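Local coordinates for amino acid adenylation domain-containing protein (Bacillus stratosphericus LAMA 585, PDB 6ULY) that probably selects an alpha-keto acid and activates it as an acyl adenylate, as the first adenylation domain of a nonribosomal depsipeptide synthetase, at residues Pro388-Glu400 with Asp405-Thr417. Residues are numbered along the deposited sequence; the frame is centred on the assembly and turned at random.
Sequences PGITIRIVNHQHE and DHIGRVQIKGPTT. With SO4 (sulfate ion), chain K.
Q411 OE1 is gripped side-on by R393, which donates to it from NE at 2.6 Å and from NH2 at 2.8 Å. The antiparallel strands 391-395 and 408-413 that carry this pair are neighbours in the five-stranded antiparallel sheet of the adenylation domain, 408-413 lying between 391-395 and 438-447. OE1 lies in the guanidinium plane, and the amide is nearly coplanar with it, 26° away. R393 reaches Q411 because CG sits between its backbone N and carbonyl carbon (chi1 74°) and the chain then runs extended to NE. The other end of the amide is held too: NE2 bonds to H439 and sits over one face of the H399 ring. Paired backbone bonds join T391 with K413, R393 with Q411 and V395 with R409. I392, I394, V410 and I412 share the opposite face of the sheet, where I392 CG1 meets I412 CD1 at 3.6 Å and L451 of strand 450-456 packs against the first three. Beside the type I turn 396-399, R409 NE and H399 NE2 both donate to a sulfate, probably from the crystallisation liquor, that is also hydrogen-bonded to K112 of the second subunit; its O3 lies 3.0 Å from R409 NE, at the guanidinium edge.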
loop_
_atom_site.group_PDB
_atom_site.type_symbol
_atom_site.label_atom_id
_atom_site.label_comp_id
_atom_site.label_asym_id
_atom_site.label_seq_id
_atom_site.Cartn_x
_atom_site.Cartn_y
_atom_site.Cartn_z
ATOM N N PRO A 388 -8.553 -17.126 -26.189
ATOM C CA PRO A 388 -9.121 -16.248 -27.217
ATOM C C PRO A 388 -9.600 -14.934 -26.620
ATOM O O PRO A 388 -10.175 -14.896 -25.531
ATOM C CB PRO A 388 -10.283 -17.071 -27.780
ATOM C CG PRO A 388 -9.878 -18.483 -27.562
ATOM C CD PRO A 388 -9.068 -18.503 -26.291
ATOM N N GLY A 389 -9.344 -13.847 -27.351
ATOM C CA GLY A 389 -9.768 -12.524 -26.965
ATOM C C GLY A 389 -8.743 -11.726 -26.190
ATOM O O GLY A 389 -8.866 -10.497 -26.113
ATOM N N ILE A 390 -7.732 -12.381 -25.628
ATOM C CA ILE A 390 -6.756 -11.734 -24.761
ATOM C C ILE A 390 -5.485 -11.466 -25.550
ATOM O O ILE A 390 -5.030 -12.311 -26.332
ATOM C CB ILE A 390 -6.456 -12.600 -23.522
ATOM C CG1 ILE A 390 -7.706 -12.765 -22.647
ATOM C CG2 ILE A 390 -5.305 -12.003 -22.729
ATOM C CD1 ILE A 390 -8.065 -11.552 -21.835
ATOM N N THR A 391 -4.911 -10.284 -25.352
ATOM C CA THR A 391 -3.570 -9.972 -25.822
ATOM C C THR A 391 -2.693 -9.709 -24.607
ATOM O O THR A 391 -3.092 -8.981 -23.694
ATOM C CB THR A 391 -3.557 -8.757 -26.758
ATOM O OG1 THR A 391 -4.570 -8.903 -27.763
ATOM C CG2 THR A 391 -2.212 -8.647 -27.439
ATOM N N ILE A 392 -1.515 -10.318 -24.591
ATOM C CA ILE A 392 -0.528 -10.089 -23.546
ATOM C C ILE A 392 0.681 -9.425 -24.181
ATOM O O ILE A 392 1.027 -9.709 -25.332
ATOM C CB ILE A 392 -0.117 -11.399 -22.845
ATOM C CG1 ILE A 392 -1.363 -12.173 -22.414
ATOM C CG2 ILE A 392 0.788 -11.095 -21.661
ATOM C CD1 ILE A 392 -1.064 -13.457 -21.714
ATOM N N ARG A 393 1.324 -8.534 -23.430
ATOM C CA ARG A 393 2.592 -7.969 -23.859
ATOM C C ARG A 393 3.486 -7.790 -22.642
ATOM O O ARG A 393 3.021 -7.732 -21.501
ATOM C CB ARG A 393 2.410 -6.638 -24.609
ATOM C CG ARG A 393 2.058 -5.444 -23.731
ATOM C CD ARG A 393 2.115 -4.143 -24.531
ATOM N NE ARG A 393 1.860 -2.968 -23.702
ATOM C CZ ARG A 393 1.842 -1.718 -24.158
ATOM N NH1 ARG A 393 2.059 -1.467 -25.443
ATOM N NH2 ARG A 393 1.602 -0.715 -23.325
ATOM N N ILE A 394 4.786 -7.725 -22.911
ATOM C CA ILE A 394 5.811 -7.517 -21.900
ATOM C C ILE A 394 6.526 -6.214 -22.234
ATOM O O ILE A 394 7.001 -6.040 -23.363
ATOM C CB ILE A 394 6.806 -8.692 -21.858
ATOM C CG1 ILE A 394 6.068 -10.038 -21.837
ATOM C CG2 ILE A 394 7.739 -8.552 -20.671
ATOM C CD1 ILE A 394 5.271 -10.311 -20.570
ATOM N N VAL A 395 6.602 -5.302 -21.261
ATOM C CA VAL A 395 7.188 -3.983 -21.466
ATOM C C VAL A 395 8.239 -3.717 -20.397
ATOM O O VAL A 395 8.272 -4.362 -19.347
ATOM C CB VAL A 395 6.123 -2.864 -21.450
ATOM C CG1 VAL A 395 5.130 -3.062 -22.579
ATOM C CG2 VAL A 395 5.410 -2.822 -20.105
ATOM N N ASN A 396 9.097 -2.732 -20.671
ATOM C CA ASN A 396 10.207 -2.414 -19.791
ATOM C C ASN A 396 9.845 -1.244 -18.874
ATOM O O ASN A 396 8.687 -0.817 -18.794
ATOM C CB ASN A 396 11.470 -2.120 -20.610
ATOM C CG ASN A 396 11.338 -0.886 -21.490
ATOM O OD1 ASN A 396 10.441 -0.061 -21.314
ATOM N ND2 ASN A 396 12.247 -0.758 -22.449
ATOM N N HIS A 397 10.857 -0.714 -18.181
ATOM C CA HIS A 397 10.642 0.354 -17.207
ATOM C C HIS A 397 9.837 1.507 -17.800
ATOM O O HIS A 397 8.985 2.090 -17.121
ATOM C CB HIS A 397 11.996 0.854 -16.695
ATOM C CG HIS A 397 11.962 1.400 -15.300
ATOM N ND1 HIS A 397 12.860 2.343 -14.849
ATOM C CD2 HIS A 397 11.150 1.124 -14.252
ATOM C CE1 HIS A 397 12.597 2.631 -13.586
ATOM N NE2 HIS A 397 11.564 1.905 -13.200
ATOM N N GLN A 398 10.091 1.849 -19.063
ATOM C CA GLN A 398 9.413 2.955 -19.725
ATOM C C GLN A 398 8.185 2.512 -20.510
ATOM O O GLN A 398 7.708 3.259 -21.372
ATOM C CB GLN A 398 10.379 3.689 -20.658
ATOM C CG GLN A 398 11.488 4.431 -19.942
ATOM C CD GLN A 398 12.233 5.370 -20.864
ATOM O OE1 GLN A 398 11.837 5.570 -22.014
ATOM N NE2 GLN A 398 13.318 5.954 -20.367
ATOM N N HIS A 399 7.664 1.316 -20.233
ATOM C CA HIS A 399 6.461 0.811 -20.890
ATOM C C HIS A 399 6.657 0.673 -22.397
ATOM O O HIS A 399 5.700 0.768 -23.173
ATOM C CB HIS A 399 5.254 1.699 -20.579
ATOM C CG HIS A 399 4.831 1.655 -19.143
ATOM N ND1 HIS A 399 3.771 2.389 -18.655
ATOM C CD2 HIS A 399 5.322 0.958 -18.091
ATOM C CE1 HIS A 399 3.628 2.146 -17.364
ATOM N NE2 HIS A 399 4.557 1.281 -16.998
ATOM N N GLU A 400 7.897 0.439 -22.818
ATOM C CA GLU A 400 8.201 0.133 -24.209
ATOM C C GLU A 400 8.150 -1.372 -24.436
ATOM O O GLU A 400 8.606 -2.157 -23.599
ATOM C CB GLU A 400 9.584 0.670 -24.586
ATOM C CG GLU A 400 9.669 2.190 -24.631
ATOM C CD GLU A 400 11.095 2.696 -24.773
ATOM O OE1 GLU A 400 12.037 1.938 -24.454
ATOM O OE2 GLU A 400 11.270 3.857 -25.203
ATOM N N ASP A 405 11.576 -13.550 -24.735
ATOM C CA ASP A 405 12.704 -14.002 -23.916
ATOM C C ASP A 405 13.386 -12.838 -23.197
ATOM O O ASP A 405 14.601 -12.851 -22.977
ATOM C CB ASP A 405 13.720 -14.781 -24.760
ATOM C CG ASP A 405 13.145 -16.066 -25.332
ATOM O OD1 ASP A 405 12.427 -16.778 -24.599
ATOM O OD2 ASP A 405 13.412 -16.363 -26.518
ATOM N N HIS A 406 12.606 -11.824 -22.821
ATOM C CA HIS A 406 13.085 -10.690 -22.039
ATOM C C HIS A 406 12.121 -10.473 -20.884
ATOM O O HIS A 406 10.929 -10.235 -21.108
ATOM C CB HIS A 406 13.184 -9.418 -22.889
ATOM C CG HIS A 406 14.428 -9.329 -23.716
ATOM N ND1 HIS A 406 15.487 -8.511 -23.382
ATOM C CD2 HIS A 406 14.778 -9.941 -24.873
ATOM C CE1 HIS A 406 16.438 -8.630 -24.292
ATOM N NE2 HIS A 406 16.032 -9.492 -25.207
ATOM N N ILE A 407 12.630 -10.552 -19.656
ATOM C CA ILE A 407 11.784 -10.349 -18.487
ATOM C C ILE A 407 11.372 -8.888 -18.403
ATOM O O ILE A 407 12.218 -7.987 -18.397
ATOM C CB ILE A 407 12.508 -10.794 -17.209
ATOM C CG1 ILE A 407 12.689 -12.317 -17.213
ATOM C CG2 ILE A 407 11.723 -10.337 -15.980
ATOM C CD1 ILE A 407 13.481 -12.856 -16.039
ATOM N N GLY A 408 10.067 -8.647 -18.332
ATOM C CA GLY A 408 9.545 -7.304 -18.191
ATOM C C GLY A 408 8.200 -7.288 -17.496
ATOM O O GLY A 408 7.806 -8.276 -16.868
ATOM N N ARG A 409 7.481 -6.175 -17.605
ATOM C CA ARG A 409 6.197 -6.004 -16.938
ATOM C C ARG A 409 5.081 -6.574 -17.804
ATOM O O ARG A 409 4.920 -6.172 -18.963
ATOM C CB ARG A 409 5.948 -4.528 -16.641
ATOM C CG ARG A 409 6.856 -3.974 -15.567
ATOM C CD ARG A 409 7.317 -2.554 -15.880
ATOM N NE ARG A 409 8.063 -1.985 -14.761
ATOM C CZ ARG A 409 9.343 -2.238 -14.505
ATOM N NH1 ARG A 409 10.034 -3.055 -15.292
ATOM N NH2 ARG A 409 9.934 -1.674 -13.460
ATOM N N VAL A 410 4.306 -7.494 -17.234
ATOM C CA VAL A 410 3.222 -8.146 -17.959
ATOM C C VAL A 410 2.027 -7.208 -18.018
ATOM O O VAL A 410 1.606 -6.651 -16.999
ATOM C CB VAL A 410 2.836 -9.477 -17.288
ATOM C CG1 VAL A 410 1.740 -10.176 -18.091
ATOM C CG2 VAL A 410 4.052 -10.376 -17.126
ATOM N N GLN A 411 1.464 -7.046 -19.211
ATOM C CA GLN A 411 0.265 -6.248 -19.395
ATOM C C GLN A 411 -0.746 -7.055 -20.192
ATOM O O GLN A 411 -0.379 -7.895 -21.017
ATOM C CB GLN A 411 0.570 -4.924 -20.113
ATOM C CG GLN A 411 1.423 -3.962 -19.299
ATOM C CD GLN A 411 1.556 -2.596 -19.957
ATOM O OE1 GLN A 411 1.347 -2.453 -21.163
ATOM N NE2 GLN A 411 1.891 -1.587 -19.163
ATOM N N ILE A 412 -2.024 -6.783 -19.944
ATOM C CA ILE A 412 -3.112 -7.565 -20.512
ATOM C C ILE A 412 -4.099 -6.634 -21.194
ATOM O O ILE A 412 -4.535 -5.640 -20.602
ATOM C CB ILE A 412 -3.840 -8.394 -19.435
ATOM C CG1 ILE A 412 -2.854 -9.261 -18.653
ATOM C CG2 ILE A 412 -4.917 -9.240 -20.072
ATOM C CD1 ILE A 412 -2.160 -10.305 -19.489
ATOM N N LYS A 413 -4.477 -6.975 -22.419
ATOM C CA LYS A 413 -5.564 -6.313 -23.121
ATOM C C LYS A 413 -6.603 -7.355 -23.507
ATOM O O LYS A 413 -6.255 -8.441 -23.982
ATOM C CB LYS A 413 -5.069 -5.591 -24.378
ATOM C CG LYS A 413 -6.128 -4.712 -25.048
ATOM C CD LYS A 413 -5.839 -4.461 -26.536
ATOM C CE LYS A 413 -4.402 -4.080 -26.792
ATOM N NZ LYS A 413 -4.196 -3.596 -28.190
ATOM N N GLY A 414 -7.875 -7.028 -23.305
ATOM C CA GLY A 414 -8.933 -7.912 -23.717
ATOM C C GLY A 414 -10.289 -7.522 -23.179
ATOM O O GLY A 414 -10.458 -6.495 -22.513
ATOM N N PRO A 415 -11.290 -8.352 -23.463
ATOM C CA PRO A 415 -12.662 -8.063 -23.039
ATOM C C PRO A 415 -13.022 -8.555 -21.647
ATOM O O PRO A 415 -14.179 -8.394 -21.245
ATOM C CB PRO A 415 -13.483 -8.808 -24.095
ATOM C CG PRO A 415 -12.646 -10.018 -24.401
ATOM C CD PRO A 415 -11.211 -9.578 -24.282
ATOM N N THR A 416 -12.082 -9.151 -20.917
ATOM C CA THR A 416 -12.358 -9.718 -19.603
ATOM C C THR A 416 -12.018 -8.766 -18.467
ATOM O O THR A 416 -12.171 -9.135 -17.299
ATOM C CB THR A 416 -11.578 -11.024 -19.414
ATOM O OG1 THR A 416 -10.190 -10.729 -19.218
ATOM C CG2 THR A 416 -11.723 -11.929 -20.623
ATOM N N THR A 417 -11.563 -7.556 -18.781
ATOM C CA THR A 417 -11.093 -6.640 -17.753
ATOM C C THR A 417 -12.265 -6.064 -16.965
ATOM O O THR A 417 -13.331 -5.782 -17.517
ATOM C CB THR A 417 -10.273 -5.515 -18.387
ATOM O OG1 THR A 417 -9.109 -6.066 -19.018
ATOM C CG2 THR A 417 -9.835 -4.510 -17.343
HETATM S S SO4 K . 5.324 0.651 -13.351
HETATM O O1 SO4 K . 4.224 1.519 -13.742
HETATM O O2 SO4 K . 6.457 1.442 -12.947
HETATM O O3 SO4 K . 5.716 -0.200 -14.447
HETATM O O4 SO4 K . 4.897 -0.166 -12.255
HETATM O O HOH W 1 -6.946 -8.345 -27.138
#